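Local structure of xylose isomerase-like TIM barrel (Anabaena variabilis ATCC 29413, 2QW5) at residues P251-L256 / A279-N284; F15-T20 / P312-I317; T93-S98 / V131-V136; Q103-L108 / Q163-K168. The protein binds zinc and D-xylose at the mouth of a TIM barrel and is probably a sugar isomerase or epimerase. One frame throughout, in Å; residues are numbered along the deposited sequence. Where two conformers were deposited one is given.

Contact 1. Residues P251-L256 / A279-N284. With ZN (zinc ion), chain D; XLS (D-xylose), chain C.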
# COMPACT_ATOMS: atom_id res chain seq x y z
N PRO A 251 -8.68 -23.89 -10.58
CA PRO A 251 -9.01 -22.59 -9.93
C PRO A 251 -7.91 -21.93 -9.10
O PRO A 251 -7.77 -20.71 -9.13
CB PRO A 251 -10.20 -22.95 -9.04
CG PRO A 251 -10.89 -24.05 -9.82
CD PRO A 251 -9.72 -24.90 -10.29
N ASP A 252 -7.11 -22.75 -8.39
CA ASP A 252 -6.02 -22.21 -7.58
C ASP A 252 -4.72 -21.98 -8.38
O ASP A 252 -3.75 -21.54 -7.80
CB ASP A 252 -5.78 -23.05 -6.32
CG ASP A 252 -4.83 -24.23 -6.53
OD1 ASP A 252 -4.65 -24.69 -7.67
OD2 ASP A 252 -4.27 -24.69 -5.50
N ARG A 253 -4.73 -22.34 -9.66
CA ARG A 253 -3.64 -22.20 -10.64
C ARG A 253 -2.46 -23.14 -10.37
O ARG A 253 -1.47 -22.98 -11.03
CB ARG A 253 -3.12 -20.77 -10.81
CG ARG A 253 -4.13 -19.65 -10.78
CD ARG A 253 -5.34 -19.80 -11.63
NE ARG A 253 -5.10 -19.96 -13.06
CZ ARG A 253 -4.87 -19.00 -13.96
NH1 ARG A 253 -4.71 -17.70 -13.64
NH2 ARG A 253 -4.71 -19.37 -15.22
N GLY A 254 -2.62 -24.11 -9.48
CA GLY A 254 -1.56 -25.07 -9.11
C GLY A 254 -1.74 -26.45 -9.74
O GLY A 254 -1.74 -26.57 -10.96
N ALA A 255 -1.94 -27.48 -8.89
CA ALA A 255 -2.02 -28.87 -9.33
C ALA A 255 -3.28 -29.11 -10.15
O ALA A 255 -4.37 -28.90 -9.68
CB ALA A 255 -2.00 -29.81 -8.15
N LEU A 256 -3.11 -29.59 -11.38
CA LEU A 256 -4.27 -29.77 -12.28
C LEU A 256 -5.06 -31.06 -11.99
O LEU A 256 -6.26 -31.14 -12.24
CB LEU A 256 -3.77 -29.66 -13.73
CG LEU A 256 -4.77 -29.62 -14.89
CD1 LEU A 256 -5.78 -28.47 -14.73
CD2 LEU A 256 -3.99 -29.53 -16.20
N ALA A 279 -3.32 -25.90 -23.86
CA ALA A 279 -2.16 -25.59 -23.00
C ALA A 279 -2.44 -25.78 -21.51
O ALA A 279 -3.42 -25.31 -21.01
CB ALA A 279 -1.67 -24.22 -23.24
N VAL A 280 -1.56 -26.51 -20.83
CA VAL A 280 -1.58 -26.65 -19.38
C VAL A 280 -0.92 -25.38 -18.84
O VAL A 280 0.24 -25.14 -19.13
CB VAL A 280 -0.75 -27.90 -18.92
CG1 VAL A 280 -0.48 -27.86 -17.40
CG2 VAL A 280 -1.45 -29.17 -19.36
N GLU A 281 -1.67 -24.55 -18.10
CA GLU A 281 -1.11 -23.32 -17.53
C GLU A 281 -1.11 -23.36 -15.99
O GLU A 281 -2.12 -23.08 -15.35
CB GLU A 281 -1.84 -22.10 -18.03
CG GLU A 281 -1.01 -20.83 -17.75
CD GLU A 281 -1.68 -19.60 -18.20
OE1 GLU A 281 -2.88 -19.48 -17.84
OE2 GLU A 281 -1.03 -18.75 -18.86
N ILE A 282 0.04 -23.72 -15.43
CA ILE A 282 0.24 -23.83 -14.01
C ILE A 282 1.23 -22.70 -13.60
O ILE A 282 2.34 -22.59 -14.15
CB ILE A 282 0.79 -25.25 -13.64
CG1 ILE A 282 -0.28 -26.33 -13.97
CG2 ILE A 282 1.20 -25.32 -12.15
CD1 ILE A 282 0.18 -27.76 -13.71
N PHE A 283 0.80 -21.91 -12.62
CA PHE A 283 1.56 -20.80 -12.07
C PHE A 283 2.28 -21.34 -10.84
O PHE A 283 1.69 -21.54 -9.80
CB PHE A 283 0.64 -19.64 -11.69
CG PHE A 283 0.13 -18.90 -12.87
CD1 PHE A 283 -0.87 -19.44 -13.66
CD2 PHE A 283 0.65 -17.67 -13.22
CE1 PHE A 283 -1.37 -18.75 -14.78
CE2 PHE A 283 0.12 -16.96 -14.34
CZ PHE A 283 -0.87 -17.54 -15.10
N ASN A 284 3.57 -21.62 -10.96
CA ASN A 284 4.31 -22.13 -9.79
C ASN A 284 4.47 -21.01 -8.73
O ASN A 284 4.37 -19.83 -9.05
CB ASN A 284 5.63 -22.73 -10.27
CG ASN A 284 6.28 -23.61 -9.24
OD1 ASN A 284 5.68 -23.91 -8.21
ND2 ASN A 284 7.54 -24.05 -9.51
ZN ZN D . -4.23 -18.05 -18.61
C1 XLS C . -2.32 -14.48 -15.93
C2 XLS C . -1.86 -13.57 -17.06
C3 XLS C . -0.59 -12.72 -16.72
C4 XLS C . 0.37 -12.54 -17.88
O1 XLS C . -3.68 -14.79 -15.61
O2 XLS C . -1.75 -14.28 -18.29
O3 XLS C . 0.25 -13.12 -15.63
O4 XLS C . -0.35 -12.09 -18.99
O HOH W 1 -3.79 -16.91 -16.98

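Contact 2. Residues F15-T20 / P312-I317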
# COMPACT_ATOMS: atom_id res chain seq x y z
N PHE A 15 5.55 -21.93 -19.48
CA PHE A 15 6.81 -21.67 -18.74
C PHE A 15 6.58 -20.92 -17.41
O PHE A 15 7.54 -20.72 -16.70
CB PHE A 15 7.92 -21.03 -19.60
CG PHE A 15 9.00 -22.01 -19.97
CD1 PHE A 15 8.67 -23.18 -20.66
CD2 PHE A 15 10.33 -21.78 -19.60
CE1 PHE A 15 9.64 -24.12 -20.98
CE2 PHE A 15 11.33 -22.73 -19.91
CZ PHE A 15 10.98 -23.89 -20.62
N PHE A 16 5.33 -20.51 -17.09
CA PHE A 16 5.00 -20.02 -15.72
C PHE A 16 5.25 -21.04 -14.58
O PHE A 16 5.13 -20.69 -13.40
CB PHE A 16 3.57 -19.50 -15.65
CG PHE A 16 3.33 -18.25 -16.46
CD1 PHE A 16 4.31 -17.27 -16.63
CD2 PHE A 16 2.06 -18.01 -16.97
CE1 PHE A 16 4.03 -16.08 -17.28
CE2 PHE A 16 1.81 -16.83 -17.66
CZ PHE A 16 2.79 -15.86 -17.80
N MSE A 17 5.50 -22.31 -14.93
CA MSE A 17 5.95 -23.32 -13.98
C MSE A 17 7.35 -22.91 -13.46
O MSE A 17 7.74 -23.31 -12.37
CB MSE A 17 6.05 -24.69 -14.64
CG MSE A 17 6.51 -25.87 -13.73
SE MSE A 17 5.28 -26.11 -12.28
CE MSE A 17 4.11 -27.30 -13.15
N PHE A 18 8.11 -22.14 -14.27
CA PHE A 18 9.49 -21.76 -13.96
C PHE A 18 9.82 -20.28 -13.88
O PHE A 18 10.67 -19.88 -13.07
CB PHE A 18 10.43 -22.34 -15.06
CG PHE A 18 10.16 -23.76 -15.40
CD1 PHE A 18 10.46 -24.77 -14.50
CD2 PHE A 18 9.62 -24.12 -16.62
CE1 PHE A 18 10.20 -26.11 -14.81
CE2 PHE A 18 9.35 -25.45 -16.94
CZ PHE A 18 9.66 -26.45 -16.03
N THR A 19 9.18 -19.45 -14.71
CA THR A 19 9.63 -18.08 -14.88
C THR A 19 8.65 -17.18 -15.59
O THR A 19 7.70 -17.67 -16.16
CB THR A 19 10.94 -18.10 -15.72
OG1 THR A 19 11.59 -16.84 -15.68
CG2 THR A 19 10.67 -18.53 -17.19
N THR A 20 8.88 -15.87 -15.50
CA THR A 20 8.14 -14.87 -16.31
C THR A 20 9.07 -14.21 -17.38
O THR A 20 8.64 -13.33 -18.16
CB THR A 20 7.48 -13.76 -15.45
OG1 THR A 20 8.49 -12.96 -14.84
CG2 THR A 20 6.59 -14.34 -14.41
N PRO A 312 5.94 -32.54 -3.83
CA PRO A 312 6.05 -32.70 -5.29
C PRO A 312 6.89 -31.60 -5.96
O PRO A 312 6.85 -30.43 -5.52
CB PRO A 312 4.58 -32.66 -5.75
CG PRO A 312 3.82 -33.09 -4.58
CD PRO A 312 4.52 -32.46 -3.43
N ASN A 313 7.69 -32.00 -6.96
CA ASN A 313 8.54 -31.10 -7.72
C ASN A 313 7.79 -30.62 -8.97
O ASN A 313 6.70 -31.12 -9.27
CB ASN A 313 9.95 -31.68 -7.98
CG ASN A 313 10.03 -32.76 -9.05
OD1 ASN A 313 9.28 -32.81 -10.01
ND2 ASN A 313 11.02 -33.62 -8.88
N ALA A 314 8.40 -29.68 -9.67
CA ALA A 314 7.82 -29.08 -10.89
C ALA A 314 7.47 -30.11 -11.97
O ALA A 314 6.43 -30.02 -12.61
CB ALA A 314 8.80 -28.01 -11.46
N TYR A 315 8.32 -31.13 -12.13
CA TYR A 315 8.12 -32.17 -13.13
C TYR A 315 7.05 -33.17 -12.75
O TYR A 315 6.30 -33.62 -13.61
CB TYR A 315 9.45 -32.89 -13.44
CG TYR A 315 10.50 -32.00 -14.04
CD1 TYR A 315 10.19 -31.06 -15.03
CD2 TYR A 315 11.84 -32.17 -13.71
CE1 TYR A 315 11.15 -30.26 -15.59
CE2 TYR A 315 12.83 -31.36 -14.28
CZ TYR A 315 12.48 -30.42 -15.23
OH TYR A 315 13.41 -29.62 -15.81
N ASP A 316 6.97 -33.49 -11.46
CA ASP A 316 5.90 -34.33 -10.93
C ASP A 316 4.53 -33.72 -11.29
O ASP A 316 3.68 -34.40 -11.83
CB ASP A 316 5.99 -34.48 -9.40
CG ASP A 316 7.30 -35.12 -8.94
OD1 ASP A 316 7.88 -35.97 -9.66
OD2 ASP A 316 7.77 -34.76 -7.84
N ILE A 317 4.37 -32.44 -10.99
CA ILE A 317 3.10 -31.74 -11.27
C ILE A 317 2.81 -31.69 -12.79
O ILE A 317 1.68 -31.96 -13.20
CB ILE A 317 3.06 -30.35 -10.60
CG1 ILE A 317 3.13 -30.49 -9.06
CG2 ILE A 317 1.80 -29.54 -10.97
CD1 ILE A 317 2.03 -31.34 -8.42

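Contact 3. Residues T93-S98 / V131-V136. With XLS (D-xylose), chain C.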
# COMPACT_ATOMS: atom_id res chain seq x y z
N THR A 93 2.30 1.74 -19.08
CA THR A 93 2.90 2.59 -20.14
C THR A 93 2.34 2.20 -21.52
O THR A 93 1.74 3.04 -22.22
CB THR A 93 4.43 2.52 -20.11
OG1 THR A 93 4.86 2.95 -18.82
CG2 THR A 93 5.07 3.38 -21.16
N PHE A 94 2.48 0.92 -21.87
CA PHE A 94 2.06 0.40 -23.18
C PHE A 94 0.61 0.00 -23.08
O PHE A 94 0.26 -1.19 -23.05
CB PHE A 94 2.94 -0.75 -23.62
CG PHE A 94 4.37 -0.40 -23.68
CD1 PHE A 94 4.82 0.68 -24.48
CD2 PHE A 94 5.30 -1.11 -22.91
CE1 PHE A 94 6.17 1.02 -24.52
CE2 PHE A 94 6.67 -0.77 -22.95
CZ PHE A 94 7.10 0.29 -23.76
N ASP A 95 -0.24 1.04 -23.05
CA ASP A 95 -1.69 0.89 -22.85
C ASP A 95 -2.48 1.36 -24.08
O ASP A 95 -2.63 2.57 -24.30
CB ASP A 95 -2.11 1.62 -21.57
CG ASP A 95 -3.60 1.51 -21.27
OD1 ASP A 95 -4.33 0.75 -21.95
OD2 ASP A 95 -4.05 2.20 -20.33
N PRO A 96 -3.02 0.41 -24.86
CA PRO A 96 -3.81 0.77 -26.03
C PRO A 96 -5.17 1.36 -25.76
O PRO A 96 -5.79 1.85 -26.69
CB PRO A 96 -3.94 -0.55 -26.79
CG PRO A 96 -3.89 -1.59 -25.76
CD PRO A 96 -2.88 -1.06 -24.76
N SER A 97 -5.63 1.30 -24.51
CA SER A 97 -6.90 1.88 -24.08
C SER A 97 -6.72 3.28 -23.48
O SER A 97 -7.68 3.85 -22.92
CB SER A 97 -7.58 0.93 -23.06
OG SER A 97 -6.83 0.85 -21.85
N SER A 98 -5.54 3.87 -23.60
CA SER A 98 -5.27 5.21 -23.11
C SER A 98 -6.15 6.24 -23.81
O SER A 98 -6.56 6.02 -24.93
CB SER A 98 -3.82 5.61 -23.35
OG SER A 98 -3.58 6.96 -22.99
N VAL A 131 -5.49 -5.71 -23.97
CA VAL A 131 -6.46 -4.59 -24.09
C VAL A 131 -6.26 -3.62 -22.92
O VAL A 131 -5.83 -2.49 -23.10
CB VAL A 131 -7.89 -5.13 -24.18
CG1 VAL A 131 -8.89 -3.96 -24.38
CG2 VAL A 131 -8.02 -6.19 -25.31
N ILE A 132 -6.61 -4.05 -21.72
CA ILE A 132 -6.47 -3.26 -20.51
C ILE A 132 -5.16 -3.82 -19.86
O ILE A 132 -5.01 -5.06 -19.81
CB ILE A 132 -7.64 -3.48 -19.54
CG1 ILE A 132 -9.01 -3.19 -20.22
CG2 ILE A 132 -7.47 -2.66 -18.26
CD1 ILE A 132 -9.17 -1.77 -20.67
N PRO A 133 -4.25 -2.94 -19.39
CA PRO A 133 -3.00 -3.34 -18.71
C PRO A 133 -3.23 -4.32 -17.58
O PRO A 133 -4.08 -4.08 -16.75
CB PRO A 133 -2.47 -2.02 -18.16
CG PRO A 133 -2.90 -1.03 -19.17
CD PRO A 133 -4.30 -1.47 -19.51
N TYR A 134 -2.45 -5.41 -17.56
CA TYR A 134 -2.68 -6.48 -16.61
C TYR A 134 -2.42 -6.04 -15.18
O TYR A 134 -1.33 -5.55 -14.89
CB TYR A 134 -1.82 -7.70 -16.93
CG TYR A 134 -1.89 -8.75 -15.85
CD1 TYR A 134 -2.99 -9.61 -15.76
CD2 TYR A 134 -0.87 -8.88 -14.90
CE1 TYR A 134 -3.08 -10.55 -14.76
CE2 TYR A 134 -0.97 -9.81 -13.89
CZ TYR A 134 -2.06 -10.65 -13.83
OH TYR A 134 -2.12 -11.56 -12.83
N GLY A 135 -3.40 -6.26 -14.30
CA GLY A 135 -3.30 -5.92 -12.88
C GLY A 135 -3.26 -4.47 -12.49
O GLY A 135 -2.98 -4.19 -11.35
N VAL A 136 -3.60 -3.55 -13.41
CA VAL A 136 -3.54 -2.14 -13.17
C VAL A 136 -4.96 -1.72 -12.90
O VAL A 136 -5.68 -1.25 -13.80
CB VAL A 136 -2.92 -1.35 -14.38
CG1 VAL A 136 -2.87 0.18 -14.11
CG2 VAL A 136 -1.50 -1.87 -14.69
C1 XLS C . -2.32 -14.48 -15.93
C2 XLS C . -1.86 -13.57 -17.06
C3 XLS C . -0.59 -12.72 -16.72
C4 XLS C . 0.37 -12.54 -17.88
O1 XLS C . -3.68 -14.79 -15.61
O2 XLS C . -1.75 -14.28 -18.29
O3 XLS C . 0.25 -13.12 -15.63
O4 XLS C . -0.35 -12.09 -18.99

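Contact 4. Residues Q103-L108 / Q163-K168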
# COMPACT_ATOMS: atom_id res chain seq x y z
N GLN A 103 0.13 7.72 -26.67
CA GLN A 103 0.29 6.59 -25.76
C GLN A 103 -0.21 5.33 -26.46
O GLN A 103 0.46 4.31 -26.46
CB GLN A 103 -0.46 6.78 -24.42
CG GLN A 103 -0.09 5.68 -23.41
CD GLN A 103 -0.51 5.98 -22.00
OE1 GLN A 103 -1.38 6.80 -21.74
NE2 GLN A 103 0.07 5.24 -21.08
N ARG A 104 -1.39 5.42 -27.08
CA ARG A 104 -1.98 4.30 -27.85
C ARG A 104 -1.09 3.82 -29.01
O ARG A 104 -0.96 2.60 -29.25
CB ARG A 104 -3.36 4.70 -28.40
CG ARG A 104 -4.37 4.92 -27.33
CD ARG A 104 -5.77 4.97 -27.87
NE ARG A 104 -6.00 6.04 -28.84
CZ ARG A 104 -6.66 7.18 -28.62
NH1 ARG A 104 -7.15 7.52 -27.45
NH2 ARG A 104 -6.80 8.04 -29.61
N GLN A 105 -0.48 4.78 -29.73
CA GLN A 105 0.43 4.45 -30.85
C GLN A 105 1.67 3.79 -30.36
O GLN A 105 2.15 2.84 -30.98
CB GLN A 105 0.79 5.67 -31.68
CG GLN A 105 -0.42 6.17 -32.45
CD GLN A 105 -0.92 5.16 -33.46
OE1 GLN A 105 -0.11 4.57 -34.20
NE2 GLN A 105 -2.23 4.91 -33.47
N GLU A 106 2.20 4.28 -29.24
CA GLU A 106 3.37 3.62 -28.63
C GLU A 106 3.02 2.21 -28.13
O GLU A 106 3.87 1.30 -28.17
CB GLU A 106 4.02 4.53 -27.56
CG GLU A 106 4.76 5.69 -28.26
CD GLU A 106 5.16 6.86 -27.33
OE1 GLU A 106 5.16 6.71 -26.09
OE2 GLU A 106 5.51 7.94 -27.89
N ALA A 107 1.78 2.02 -27.69
CA ALA A 107 1.28 0.71 -27.25
C ALA A 107 1.16 -0.23 -28.46
O ALA A 107 1.50 -1.41 -28.37
CB ALA A 107 -0.05 0.87 -26.53
N LEU A 108 0.65 0.29 -29.58
CA LEU A 108 0.57 -0.48 -30.84
C LEU A 108 1.95 -0.95 -31.31
O LEU A 108 2.09 -2.11 -31.74
CB LEU A 108 -0.07 0.36 -31.94
CG LEU A 108 -0.35 -0.27 -33.31
CD1 LEU A 108 -1.21 -1.52 -33.20
CD2 LEU A 108 -0.99 0.82 -34.28
N GLN A 163 -10.40 -0.34 -29.18
CA GLN A 163 -10.92 -1.11 -30.32
C GLN A 163 -10.21 -0.85 -31.67
O GLN A 163 -9.80 -1.81 -32.33
CB GLN A 163 -12.44 -0.95 -30.44
CG GLN A 163 -13.20 -1.74 -29.39
CD GLN A 163 -14.67 -1.36 -29.28
OE1 GLN A 163 -15.02 -0.19 -29.40
NE2 GLN A 163 -15.53 -2.34 -28.99
N PRO A 164 -10.04 0.44 -32.07
CA PRO A 164 -9.33 0.70 -33.33
C PRO A 164 -7.86 0.28 -33.32
O PRO A 164 -7.34 -0.07 -34.36
CB PRO A 164 -9.47 2.22 -33.53
CG PRO A 164 -10.40 2.69 -32.50
CD PRO A 164 -10.53 1.68 -31.43
N ILE A 165 -7.22 0.30 -32.14
CA ILE A 165 -5.82 -0.08 -32.00
C ILE A 165 -5.65 -1.58 -32.17
O ILE A 165 -4.73 -2.02 -32.87
CB ILE A 165 -5.22 0.41 -30.67
CG1 ILE A 165 -5.26 1.95 -30.57
CG2 ILE A 165 -3.77 -0.14 -30.48
CD1 ILE A 165 -4.34 2.71 -31.57
N LEU A 166 -6.54 -2.35 -31.54
CA LEU A 166 -6.54 -3.81 -31.68
C LEU A 166 -6.88 -4.24 -33.12
O LEU A 166 -6.32 -5.24 -33.61
CB LEU A 166 -7.46 -4.50 -30.64
CG LEU A 166 -6.86 -4.79 -29.25
CD1 LEU A 166 -5.73 -5.84 -29.36
CD2 LEU A 166 -6.32 -3.58 -28.58
N ASP A 167 -7.74 -3.48 -33.81
CA ASP A 167 -8.11 -3.78 -35.19
C ASP A 167 -6.83 -3.67 -36.05
O ASP A 167 -6.51 -4.58 -36.84
CB ASP A 167 -9.24 -2.83 -35.68
CG ASP A 167 -10.38 -3.54 -36.40
OD1 ASP A 167 -10.18 -4.63 -36.98
OD2 ASP A 167 -11.52 -2.99 -36.36
N LYS A 168 -6.08 -2.57 -35.86
CA LYS A 168 -4.82 -2.33 -36.60
C LYS A 168 -3.77 -3.41 -36.29
O LYS A 168 -3.06 -3.93 -37.19
CB LYS A 168 -4.24 -0.93 -36.33
CG LYS A 168 -5.00 0.22 -37.02
CD LYS A 168 -4.90 0.16 -38.55
CE LYS A 168 -5.64 1.31 -39.24
NZ LYS A 168 -7.11 1.19 -39.10

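Contact 1. Residues P251-L256 / A279-N284
The guanidinium of Arg-253 carries the ring of Phe-283 over one face, with CE1 3.3 Å above its plane and displaced toward the rim, while the zinc ion, the zinc-bound water and O1 of D-xylose lie at its edge, close to the plane. The two flat groups are tilted 49° apart, so this is a slanted contact and not a parallel stack. Arg-253 reaches it by bending at chi2 and chi3, which lays the side chain alongside Phe-283, both pointing the same way. NH2 donates to the water, and the water in turn donates to O1 of the sugar; NE is held by Ser-249. Glu-281, extended beyond CG, binds zinc through OE1 at 2.1 Å, and the same OE1 lies 3.2 Å from Arg-253 NH2, so that zinc and the guanidinium together would be likely to keep the carboxylate charged. CZ of Phe-283 comes within 3.5 Å of C1 of the sugar. An alanine in place of Phe-283 would probably loosen both the guanidinium and the sugar, since the ring that touches the two would be gone. The backbones are joined by Phe-283 N donating to Arg-253 O at 3.0 Å, nearly along the C=O axis. An Asx turn, Gly-254 N to Asp-252 OD1, shapes the loop next to this bond, and farther along Leu-256 CD2 packs on Val-280 CG1 at 4.1 Å. Glu-183, Asp-216 and Gln-247 complete the metal site, which stands at the C-terminal ends of the strands, the place of the active site in TIM barrels such as the xylose isomerase-like family.

Contact 2. Residues F15-T20 / P312-I317
A short 3-10 turn, residues 15-17, faces the first turn of the helix that starts at Ala-314, with the CA atoms of Met-17 and Ala-314 6.8 Å apart and no hydrogen bond between the segments. Met-17, deposited as selenomethionine, has the largest share of the contact. Its CG is anti to the backbone N (chi1 -179°), and bends at chi2 and chi3 bring the chain over Ala-314, whose CB lies 3.9 Å from Met-17 CG. The terminal CE passes on to the helix backbone, 3.6 Å from Ala-314 O, and meets Ile-317 CG2 at 3.9 Å, the two side chains crossing at about a right angle. Phe-18 meets the same alanine methyl beside Met-17: its CE1 is 4.1 Å from Ala-314 CB, and its CZ touches Tyr-315 CE1. Met-17 CG also lies over one face of the Phe-18 ring, so the two neighbours pack together as one apolar surface. The helix start is fixed by a capping box, in which Asp-316 N donates to Asn-313 OD1 at 2.8 Å and Asn-313 N to Asp-316 OD2 at 2.9 Å. Tyr-315 OH is hydrogen-bonded to His-36, on whose ring Phe-18 stacks. The contact thus joins the loop after strand 11-14 to the start of helix 314-332, with helix 27-42 beside Phe-18 and Tyr-315, and Ile-282, beyond strand 278-280, against Ile-317.

Contact 3. Residues T93-S98 / V131-V136
Asp-95 OD1 is gripped by two donors, both from Ser-97: the backbone N at 2.9 Å, which comes from above the carboxylate plane, and OG at 2.5 Å, directed at the syn lone pair of OD1. The first bond makes an Asx turn, set within the type I turn from Asp-95 to Ser-98. With CG anti to the backbone N (chi1 -179°), the side chain crosses that of Pro-133 at about a right angle, Asp-95 OD1 lying 3.3 Å from Pro-133 CD. Its other oxygen, OD2, forms a salt bridge with Arg-158, which also bonds Ser-97 OG. An alanine in place of Asp-95 would probably destabilise this turn and leave Arg-158 without its salt bridge here. Ser-97 OG also meets Ile-132 CD1 at 3.7 Å. Val-131 O, buried without a hydrogen-bonding partner, is faced by Pro-96 CG at 3.4 Å. A type II turn from Pro-133 to Val-136, with Gly-135 at positive phi, carries Tyr-134 into the sugar pocket, where C3 of D-xylose sits over the centre of one ring face, 3.8 Å above it. Two loops following strands 83-87 and 125-128 are thereby packed together at the C-terminal rim of the TIM barrel, and one lines the D-xylose pocket.

Contact 4. Residues Q103-L108 / Q163-K168
Helices 101-120 and 148-176 run side by side in the outer layer of the TIM barrel, their segments 103-108 and 163-168 pointing nearly the same way, at 27° to each other, with axes 10.3 Å apart at closest approach. The nearest CA atoms are those of Leu-108 and Ile-165, and the second helix is kinked where Pro-164 interrupts its hydrogen bonding. Ile-165 is the central side chain. With CG1 anti to the carbonyl carbon and a further bend at chi2, it sends CD1 to Arg-104 CB, 3.9 Å away, and the two chains cross at about a right angle. Arg-104 contributes mainly its aliphatic part, while its polar end bonds through NH1 to Ser-98 O. CG2, the other branch of Ile-165, turns to Leu-108, lying 4.0 Å from CD1 of that residue. Leu-108, its CG anti to the backbone N, also reaches Lys-168 with CD2, 4.2 Å from Lys-168 CB, at the more exposed border. Pro-96, in the loop before helix 101-120, packs on Ile-165 and Ala-107. No hydrogen bond links the two segments; across this boundary even the amide NE2 of Gln-105 meets a methyl group, Ile-165 CD1, at 3.6 Å.

The contacts form two groups on opposite sides of the chain's centre. Contacts 1 and 2, with centres about 9 Å apart, touch through backbone and side-chain bonds of Asn-284 and the stacked rings of Phe-16 and Phe-283. Contacts 3 and 4, with centres about 11 Å apart, touch through Ser-98, bonded to Gln-103 and Arg-104, and their segments alternate along the chain. Contact 2, uniting the two ends of the barrel sequence, encloses the other three; contacts 3 and 4 close before contact 1 opens. Contacts 1 and 3, whose centres are about 24 Å apart, both touch D-xylose, so the pocket is lined from both groups, while contact 4 lies in the outer helical layer.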